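Local atomic coordinates of AlyGC (Glaciecola chathamensis, PDB entry 5GKD), a protein that probably cleaves alginate, as a calcium-binding lyase of polysaccharide lyase family 6. Residues V126-R131 against M150-T155; R131-D136 against N162-D167. One frame throughout, in Å; residues are numbered along the deposited sequence.

Contact 1 (V126-R131 against M150-T155); sequences VMVYGR and MAVRLT. With PO4 (phosphate ion), chain G.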
ATOM      1  N   VAL A 126      14.076   4.390 -23.016  1.00 18.82           N
ATOM      2  CA  VAL A 126      14.281   4.690 -24.428  1.00 16.76           C
ATOM      3  C   VAL A 126      13.386   3.785 -25.265  1.00 18.94           C
ATOM      4  O   VAL A 126      13.427   2.563 -25.112  1.00 22.07           O
ATOM      5  CB  VAL A 126      15.759   4.504 -24.833  1.00 19.48           C
ATOM      6  CG1 VAL A 126      15.978   4.933 -26.262  1.00 15.06           C
ATOM      7  CG2 VAL A 126      16.688   5.265 -23.873  1.00 15.87           C
ATOM      8  N   MET A 127      12.607   4.379 -26.172  1.00 20.19           N
ATOM      9  CA  MET A 127      11.767   3.644 -27.112  1.00 18.54           C
ATOM     10  C   MET A 127      12.059   4.128 -28.517  1.00 20.07           C
ATOM     11  O   MET A 127      11.904   5.320 -28.802  1.00 16.73           O
ATOM     12  CB  MET A 127      10.276   3.818 -26.810  1.00 20.39           C
ATOM     13  CG  MET A 127       9.877   3.267 -25.469  1.00 23.80           C
ATOM     14  SD  MET A 127       9.911   1.478 -25.345  1.00 41.46           S
ATOM     15  CE  MET A 127       8.457   1.060 -26.183  1.00 27.19           C
ATOM     16  N   VAL A 128      12.451   3.204 -29.401  1.00 19.91           N
ATOM     17  CA  VAL A 128      12.812   3.538 -30.777  1.00 17.74           C
ATOM     18  C   VAL A 128      11.655   3.173 -31.696  1.00 17.67           C
ATOM     19  O   VAL A 128      11.125   2.058 -31.624  1.00 18.52           O
ATOM     20  CB  VAL A 128      14.102   2.820 -31.210  1.00 16.82           C
ATOM     21  CG1 VAL A 128      14.689   3.496 -32.452  1.00 14.70           C
ATOM     22  CG2 VAL A 128      15.118   2.845 -30.102  1.00 18.27           C
ATOM     23  N   TYR A 129      11.261   4.104 -32.558  1.00 17.45           N
ATOM     24  CA  TYR A 129      10.287   3.853 -33.620  1.00 19.69           C
ATOM     25  C   TYR A 129      10.902   4.259 -34.956  1.00 18.77           C
ATOM     26  O   TYR A 129      12.036   4.730 -35.018  1.00 19.42           O
ATOM     27  CB  TYR A 129       8.976   4.617 -33.393  1.00 17.98           C
ATOM     28  CG  TYR A 129       8.306   4.368 -32.054  1.00 21.77           C
ATOM     29  CD1 TYR A 129       8.776   4.966 -30.891  1.00 18.66           C
ATOM     30  CD2 TYR A 129       7.213   3.533 -31.961  1.00 19.94           C
ATOM     31  CE1 TYR A 129       8.162   4.729 -29.677  1.00 23.57           C
ATOM     32  CE2 TYR A 129       6.601   3.295 -30.758  1.00 24.07           C
ATOM     33  CZ  TYR A 129       7.073   3.889 -29.622  1.00 26.78           C
ATOM     34  OH  TYR A 129       6.447   3.639 -28.427  1.00 33.88           O
ATOM     35  N   GLY A 130      10.139   4.098 -36.038  1.00 18.28           N
ATOM     36  CA  GLY A 130      10.626   4.586 -37.311  1.00 17.13           C
ATOM     37  C   GLY A 130      11.732   3.707 -37.874  1.00 19.65           C
ATOM     38  O   GLY A 130      11.807   2.505 -37.602  1.00 19.32           O
ATOM     39  N   ARG A 131      12.612   4.321 -38.672  1.00 21.27           N
ATOM     40  CA  ARG A 131      13.647   3.589 -39.389  1.00 20.43           C
ATOM     41  C   ARG A 131      14.942   4.382 -39.418  1.00 20.75           C
ATOM     42  O   ARG A 131      14.939   5.617 -39.436  1.00 23.37           O
ATOM     43  CB  ARG A 131      13.222   3.270 -40.839  1.00 21.52           C
ATOM     44  CG  ARG A 131      12.106   2.255 -40.961  1.00 23.11           C
ATOM     45  CD  ARG A 131      11.815   1.883 -42.421  1.00 22.48           C
ATOM     46  NE  ARG A 131      10.750   0.884 -42.494  1.00 21.37           N
ATOM     47  CZ  ARG A 131      10.081   0.572 -43.598  1.00 29.68           C
ATOM     48  NH1 ARG A 131      10.352   1.179 -44.749  1.00 31.80           N
ATOM     49  NH2 ARG A 131       9.123  -0.334 -43.551  1.00 27.08           N
ATOM     50  N   MET A 150      15.386  -0.096 -22.442  1.00 17.90           N
ATOM     51  CA  MET A 150      15.367   0.354 -23.826  1.00 17.87           C
ATOM     52  C   MET A 150      14.719  -0.698 -24.702  1.00 18.24           C
ATOM     53  O   MET A 150      15.021  -1.884 -24.573  1.00 18.06           O
ATOM     54  CB  MET A 150      16.767   0.626 -24.348  1.00 17.22           C
ATOM     55  CG  MET A 150      16.782   1.006 -25.812  1.00 16.92           C
ATOM     56  SD  MET A 150      18.410   1.523 -26.329  1.00 19.78           S
ATOM     57  CE  MET A 150      18.038   2.173 -27.955  1.00 15.61           C
ATOM     58  N   ALA A 151      13.847  -0.257 -25.604  1.00 17.93           N
ATOM     59  CA  ALA A 151      13.180  -1.167 -26.514  1.00 17.72           C
ATOM     60  C   ALA A 151      13.106  -0.560 -27.913  1.00 18.86           C
ATOM     61  O   ALA A 151      13.130   0.659 -28.086  1.00 22.37           O
ATOM     62  CB  ALA A 151      11.778  -1.522 -26.003  1.00 18.13           C
ATOM     63  N   VAL A 152      13.044  -1.433 -28.909  1.00 18.57           N
ATOM     64  CA  VAL A 152      12.715  -1.087 -30.290  1.00 16.19           C
ATOM     65  C   VAL A 152      11.295  -1.570 -30.533  1.00 17.91           C
ATOM     66  O   VAL A 152      11.017  -2.762 -30.373  1.00 18.24           O
ATOM     67  CB  VAL A 152      13.679  -1.755 -31.284  1.00 18.71           C
ATOM     68  CG1 VAL A 152      13.140  -1.651 -32.695  1.00 17.39           C
ATOM     69  CG2 VAL A 152      15.063  -1.162 -31.183  1.00 18.52           C
ATOM     70  N   ARG A 153      10.397  -0.662 -30.887  1.00 20.42           N
ATOM     71  CA  ARG A 153       9.008  -1.007 -31.154  1.00 19.25           C
ATOM     72  C   ARG A 153       8.812  -1.324 -32.625  1.00 19.69           C
ATOM     73  O   ARG A 153       9.438  -0.727 -33.493  1.00 17.36           O
ATOM     74  CB  ARG A 153       8.052   0.135 -30.794  1.00 21.47           C
ATOM     75  CG  ARG A 153       7.834   0.371 -29.343  1.00 28.64           C
ATOM     76  CD  ARG A 153       6.996  -0.720 -28.708  1.00 28.98           C
ATOM     77  NE  ARG A 153       5.586  -0.388 -28.526  1.00 27.49           N
ATOM     78  CZ  ARG A 153       4.640  -1.320 -28.472  1.00 36.75           C
ATOM     79  NH1 ARG A 153       4.968  -2.597 -28.636  1.00 34.86           N
ATOM     80  NH2 ARG A 153       3.370  -1.001 -28.285  1.00 37.72           N
ATOM     81  N   LEU A 154       7.856  -2.204 -32.900  1.00 22.07           N
ATOM     82  CA  LEU A 154       7.616  -2.684 -34.254  1.00 21.22           C
ATOM     83  C   LEU A 154       6.137  -2.619 -34.606  1.00 20.50           C
ATOM     84  O   LEU A 154       5.644  -3.420 -35.402  1.00 23.04           O
ATOM     85  CB  LEU A 154       8.128  -4.109 -34.400  1.00 16.67           C
ATOM     86  CG  LEU A 154       9.621  -4.224 -34.126  1.00 18.44           C
ATOM     87  CD1 LEU A 154       9.983  -5.691 -34.060  1.00 14.87           C
ATOM     88  CD2 LEU A 154      10.393  -3.506 -35.206  1.00 17.54           C
ATOM     89  N   THR A 155       5.416  -1.679 -34.010  1.00 22.95           N
ATOM     90  CA  THR A 155       3.970  -1.813 -33.986  1.00 26.10           C
ATOM     91  C   THR A 155       3.339  -1.550 -35.341  1.00 24.68           C
ATOM     92  O   THR A 155       2.242  -2.045 -35.593  1.00 31.07           O
ATOM     93  CB  THR A 155       3.386  -0.921 -32.892  1.00 28.01           C
ATOM     94  OG1 THR A 155       3.940   0.382 -32.977  1.00 31.18           O
ATOM     95  CG2 THR A 155       3.757  -1.484 -31.554  1.00 25.42           C
TER
HETATM   96  P   PO4 G 803       2.993   2.292 -27.455  1.00 45.79           P
HETATM   97  O1  PO4 G 803       4.019   2.154 -28.557  1.00 36.93           O
HETATM   98  O2  PO4 G 803       2.108   3.505 -27.656  1.00 33.96           O
HETATM   99  O3  PO4 G 803       3.737   2.395 -26.145  1.00 40.38           O
HETATM  100  O4  PO4 G 803       2.096   1.077 -27.437  1.00 47.84           O

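Contact 2 (R131-D136 against N162-D167); sequences RHNRFD and NHHRID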
ATOM      1  N   ARG A 131      12.612   4.321 -38.672  1.00 21.27           N
ATOM      2  CA  ARG A 131      13.647   3.589 -39.389  1.00 20.43           C
ATOM      3  C   ARG A 131      14.942   4.382 -39.418  1.00 20.75           C
ATOM      4  O   ARG A 131      14.939   5.617 -39.436  1.00 23.37           O
ATOM      5  CB  ARG A 131      13.222   3.270 -40.839  1.00 21.52           C
ATOM      6  CG  ARG A 131      12.106   2.255 -40.961  1.00 23.11           C
ATOM      7  CD  ARG A 131      11.815   1.883 -42.421  1.00 22.48           C
ATOM      8  NE  ARG A 131      10.750   0.884 -42.494  1.00 21.37           N
ATOM      9  CZ  ARG A 131      10.081   0.572 -43.598  1.00 29.68           C
ATOM     10  NH1 ARG A 131      10.352   1.179 -44.749  1.00 31.80           N
ATOM     11  NH2 ARG A 131       9.123  -0.334 -43.551  1.00 27.08           N
ATOM     12  N   HIS A 132      16.050   3.652 -39.452  1.00 20.11           N
ATOM     13  CA  HIS A 132      17.387   4.229 -39.638  1.00 22.01           C
ATOM     14  C   HIS A 132      17.753   5.231 -38.546  1.00 22.37           C
ATOM     15  O   HIS A 132      18.435   6.217 -38.796  1.00 22.34           O
ATOM     16  CB  HIS A 132      17.511   4.866 -41.016  1.00 22.52           C
ATOM     17  CG  HIS A 132      17.289   3.897 -42.131  1.00 26.50           C
ATOM     18  ND1 HIS A 132      18.188   2.897 -42.429  1.00 25.10           N
ATOM     19  CD2 HIS A 132      16.254   3.747 -42.994  1.00 23.42           C
ATOM     20  CE1 HIS A 132      17.726   2.188 -43.442  1.00 25.27           C
ATOM     21  NE2 HIS A 132      16.548   2.673 -43.792  1.00 25.04           N
ATOM     22  N   ASN A 133      17.334   4.960 -37.323  1.00 20.93           N
ATOM     23  CA  ASN A 133      17.781   5.752 -36.193  1.00 20.23           C
ATOM     24  C   ASN A 133      19.042   5.161 -35.569  1.00 21.67           C
ATOM     25  O   ASN A 133      19.417   4.012 -35.814  1.00 21.47           O
ATOM     26  CB  ASN A 133      16.657   5.865 -35.168  1.00 17.29           C
ATOM     27  CG  ASN A 133      15.507   6.693 -35.699  1.00 20.14           C
ATOM     28  OD1 ASN A 133      15.740   7.667 -36.409  1.00 18.94           O
ATOM     29  ND2 ASN A 133      14.271   6.304 -35.388  1.00 18.12           N
ATOM     30  N   ARG A 134      19.694   5.968 -34.736  1.00 19.40           N
ATOM     31  CA  ARG A 134      20.897   5.549 -34.039  1.00 19.16           C
ATOM     32  C   ARG A 134      20.844   6.017 -32.591  1.00 20.10           C
ATOM     33  O   ARG A 134      20.490   7.167 -32.310  1.00 19.84           O
ATOM     34  CB  ARG A 134      22.157   6.095 -34.719  1.00 19.32           C
ATOM     35  CG  ARG A 134      23.441   5.550 -34.113  1.00 22.20           C
ATOM     36  CD  ARG A 134      24.675   5.992 -34.887  1.00 21.44           C
ATOM     37  NE  ARG A 134      25.881   5.627 -34.179  1.00 20.73           N
ATOM     38  CZ  ARG A 134      27.078   6.131 -34.430  1.00 23.33           C
ATOM     39  NH1 ARG A 134      27.225   7.027 -35.394  1.00 23.52           N
ATOM     40  NH2 ARG A 134      28.127   5.740 -33.717  1.00 22.49           N
ATOM     41  N   PHE A 135      21.192   5.120 -31.678  1.00 18.96           N
ATOM     42  CA  PHE A 135      21.299   5.432 -30.257  1.00 19.47           C
ATOM     43  C   PHE A 135      22.683   4.968 -29.793  1.00 18.13           C
ATOM     44  O   PHE A 135      22.906   3.767 -29.586  1.00 18.37           O
ATOM     45  CB  PHE A 135      20.164   4.759 -29.488  1.00 16.78           C
ATOM     46  CG  PHE A 135      20.125   5.097 -28.033  1.00 17.41           C
ATOM     47  CD1 PHE A 135      19.412   6.202 -27.579  1.00 17.38           C
ATOM     48  CD2 PHE A 135      20.761   4.285 -27.107  1.00 19.03           C
ATOM     49  CE1 PHE A 135      19.369   6.512 -26.228  1.00 16.77           C
ATOM     50  CE2 PHE A 135      20.705   4.578 -25.761  1.00 18.03           C
ATOM     51  CZ  PHE A 135      20.009   5.689 -25.321  1.00 16.50           C
ATOM     52  N   ASP A 136      23.610   5.920 -29.626  1.00 17.98           N
ATOM     53  CA  ASP A 136      25.019   5.595 -29.442  1.00 19.23           C
ATOM     54  C   ASP A 136      25.691   6.487 -28.404  1.00 20.60           C
ATOM     55  O   ASP A 136      25.295   7.635 -28.192  1.00 19.20           O
ATOM     56  CB  ASP A 136      25.783   5.719 -30.763  1.00 16.74           C
ATOM     57  CG  ASP A 136      25.891   7.159 -31.215  1.00 20.60           C
ATOM     58  OD1 ASP A 136      24.940   7.635 -31.847  1.00 22.43           O
ATOM     59  OD2 ASP A 136      26.905   7.827 -30.914  1.00 22.66           O
ATOM     60  N   ASN A 162      13.893  -1.697 -39.773  1.00 22.75           N
ATOM     61  CA  ASN A 162      14.370  -0.376 -39.392  1.00 20.50           C
ATOM     62  C   ASN A 162      15.858  -0.178 -39.623  1.00 21.37           C
ATOM     63  O   ASN A 162      16.282   0.947 -39.881  1.00 18.46           O
ATOM     64  CB  ASN A 162      14.039  -0.099 -37.919  1.00 19.40           C
ATOM     65  CG  ASN A 162      14.367  -1.288 -36.997  1.00 20.79           C
ATOM     66  OD1 ASN A 162      15.539  -1.601 -36.763  1.00 17.79           O
ATOM     67  ND2 ASN A 162      13.328  -1.944 -36.474  1.00 15.58           N
ATOM     68  N   HIS A 163      16.665  -1.227 -39.507  1.00 21.43           N
ATOM     69  CA  HIS A 163      18.123  -1.092 -39.538  1.00 22.97           C
ATOM     70  C   HIS A 163      18.627  -0.117 -38.482  1.00 22.04           C
ATOM     71  O   HIS A 163      19.654   0.537 -38.675  1.00 26.68           O
ATOM     72  CB  HIS A 163      18.621  -0.674 -40.934  1.00 26.21           C
ATOM     73  CG  HIS A 163      18.326  -1.688 -41.987  1.00 23.08           C
ATOM     74  ND1 HIS A 163      19.112  -2.799 -42.189  1.00 25.20           N
ATOM     75  CD2 HIS A 163      17.293  -1.795 -42.852  1.00 24.75           C
ATOM     76  CE1 HIS A 163      18.593  -3.531 -43.158  1.00 22.40           C
ATOM     77  NE2 HIS A 163      17.489  -2.943 -43.575  1.00 21.72           N
ATOM     78  N   HIS A 164      17.915  -0.015 -37.361  1.00 20.47           N
ATOM     79  CA  HIS A 164      18.377   0.822 -36.263  1.00 19.11           C
ATOM     80  C   HIS A 164      19.742   0.343 -35.792  1.00 21.64           C
ATOM     81  O   HIS A 164      20.054  -0.847 -35.848  1.00 23.93           O
ATOM     82  CB  HIS A 164      17.390   0.784 -35.087  1.00 20.97           C
ATOM     83  CG  HIS A 164      16.079   1.463 -35.351  1.00 19.20           C
ATOM     84  ND1 HIS A 164      15.969   2.626 -36.076  1.00 19.05           N
ATOM     85  CD2 HIS A 164      14.820   1.140 -34.968  1.00 19.45           C
ATOM     86  CE1 HIS A 164      14.701   2.996 -36.125  1.00 17.72           C
ATOM     87  NE2 HIS A 164      13.981   2.100 -35.476  1.00 19.43           N
ATOM     88  N   ARG A 165      20.560   1.279 -35.332  1.00 22.49           N
ATOM     89  CA  ARG A 165      21.896   0.981 -34.836  1.00 19.38           C
ATOM     90  C   ARG A 165      22.016   1.412 -33.374  1.00 20.26           C
ATOM     91  O   ARG A 165      21.794   2.584 -33.044  1.00 18.44           O
ATOM     92  CB  ARG A 165      22.954   1.667 -35.696  1.00 19.20           C
ATOM     93  CG  ARG A 165      24.362   1.368 -35.233  1.00 23.80           C
ATOM     94  CD  ARG A 165      25.446   2.023 -36.095  1.00 25.32           C
ATOM     95  NE  ARG A 165      26.757   1.710 -35.542  1.00 28.74           N
ATOM     96  CZ  ARG A 165      27.870   2.390 -35.782  1.00 26.74           C
ATOM     97  NH1 ARG A 165      27.857   3.449 -36.584  1.00 25.15           N
ATOM     98  NH2 ARG A 165      28.995   2.005 -35.204  1.00 27.69           N
ATOM     99  N   ILE A 166      22.366   0.465 -32.505  1.00 17.08           N
ATOM    100  CA  ILE A 166      22.492   0.700 -31.070  1.00 18.88           C
ATOM    101  C   ILE A 166      23.907   0.309 -30.669  1.00 17.07           C
ATOM    102  O   ILE A 166      24.226  -0.882 -30.589  1.00 19.95           O
ATOM    103  CB  ILE A 166      21.439  -0.083 -30.275  1.00 17.45           C
ATOM    104  CG1 ILE A 166      20.034   0.297 -30.763  1.00 18.59           C
ATOM    105  CG2 ILE A 166      21.641   0.116 -28.766  1.00 16.76           C
ATOM    106  CD1 ILE A 166      18.928  -0.639 -30.321  1.00 16.89           C
ATOM    107  N   ASP A 167      24.770   1.299 -30.440  1.00 18.96           N
ATOM    108  CA  ASP A 167      26.189   0.992 -30.375  1.00 18.84           C
ATOM    109  C   ASP A 167      26.893   1.865 -29.354  1.00 19.92           C
ATOM    110  O   ASP A 167      26.496   3.001 -29.106  1.00 18.36           O
ATOM    111  CB  ASP A 167      26.864   1.155 -31.745  1.00 21.50           C
ATOM    112  CG  ASP A 167      26.893   2.594 -32.221  1.00 21.01           C
ATOM    113  OD1 ASP A 167      25.895   3.035 -32.801  1.00 22.17           O
ATOM    114  OD2 ASP A 167      27.912   3.287 -32.018  1.00 22.14           O
TER
HETATM  115  O   HOH W   1      20.475   2.804 -41.027  1.00 38.37           O
HETATM  116  O   HOH W   2      20.486   3.405 -38.336  1.00 30.24           O

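Contact 1 (V126-R131 against M150-T155)
V126 and V128 pack against M150 on one face of two neighbouring strands, and this is the buried apolar side of the contact. M150 sets out with CG anti to its backbone N (chi1 176°) and stays extended beyond it. Its CG lies 3.8 Å from V126 CB. Farther along, the methyl CE touches V126 CG1 and comes within 3.7 Å of V128 CG2, so one methionine spans two valines, while V152 CG2 rests against V128 CB. F135 and I166 press on the same face from strands 134-141 and 165-167, which makes it the apolar interior. Such layering of successive coils belongs to the right-handed parallel beta-helix, the fold of the pectate lyase-like clan to which the family is assigned. The geometry agrees: segments 126-128 and 150-152 run parallel within 9°, and A151 N donates to V126 O at 2.9 Å, followed by V128 N to A151 O and R153 N to V128 O. On the face carrying M127 and A151, the M127 chain is bent at chi2 and chi3: M127 SD sits 3.6 Å from A151 CB, and M127 CE comes to 3.3 Å from R153 CG. Beyond this point lies the looser end, with polar groups at the partly exposed R153. Its aliphatic part lies alongside Y129, CB and CG near ring atom CE2, but the guanidinium and ring planes stand 73° apart and do not stack. What joins their polar ends is a phosphate ion, probably from the crystallisation liquor: Y129 OH donates to phosphate O1 at 2.8 Å, R153 NE donates to that same oxygen, and R153 NH2 reaches phosphate O4 at 2.6 Å. R94 NH1 also binds the ion, while T155 CG2 lies over one face of the R153 guanidinium.

Contact 2 (R131-D136 against N162-D167)
R134 reaches across to D167 and lies flat on R165, joining adjacent coils of the parallel beta-helix, whose segments 134-136 and 165-167 run parallel within 2°. R134 leaves with CG anti to its backbone N (chi1 -173°) and stays extended as far as NE. Its grip on D167 is side-on and two-pronged: R134 NE donates to D167 OD1 at 2.9 Å and R134 NH2 to D167 OD2 at 3.0 Å, both oxygens being met on their syn side. The guanidinium centres of R134 and R165 are 4.1 Å apart with planes at 11°, and NH1 of R165 stands over the centre of the R134 group. Stacking two like charges is probably made tolerable by D167 and by D136, whose OD2 lies over the opposite face of R134. A leucine in place of R134 would probably leave both D167 oxygens without these two donors and the R165 guanidinium without its stacking partner. Farther out, R165 NE is paired with E202, while D136 is held by R105 and T107. The backbone fixes the register beneath this network: F135 N donates to R165 O at 2.9 Å, and R165 N to N133 O. Before the strands, H164 ND1 accepts from N133 N at 3.0 Å, with the donor in the ring plane, and the N133 amide, whose OD1 accepts from S104 N, lies alongside nearly parallel to the ring. An Asx turn, N162 OD1 accepting from H164 N at 2.9 Å, holds the backbone that carries the imidazole, and N162 CB lies over one ring face. At the exposed end H132 N donates to N162 O, which also lies over one face of the H132 ring; in that ring's plane a water lies 2.7 Å from H132 ND1.

How the contacts relate
From the N terminus, strand 124-128 comes first; the chain turns around G130 to H132, with R131 common to both contacts, and enters strand 134-141. It then loops back to strand 150-152, where contact 1 closes a circuit of the helix, and goes on to strand 165-167, where contact 2 closes an overlapping circuit begun one strand later. The four segments alternate, so the two closures cross and neither nests within the other. Contact 1 ties neighbouring coils on one face of the beta-helix, and contact 2 ties the same coils on another. Their centres are 9 Å apart, and they meet at the corner, where H164 packs against V128 and the backbone of Y129 and G130.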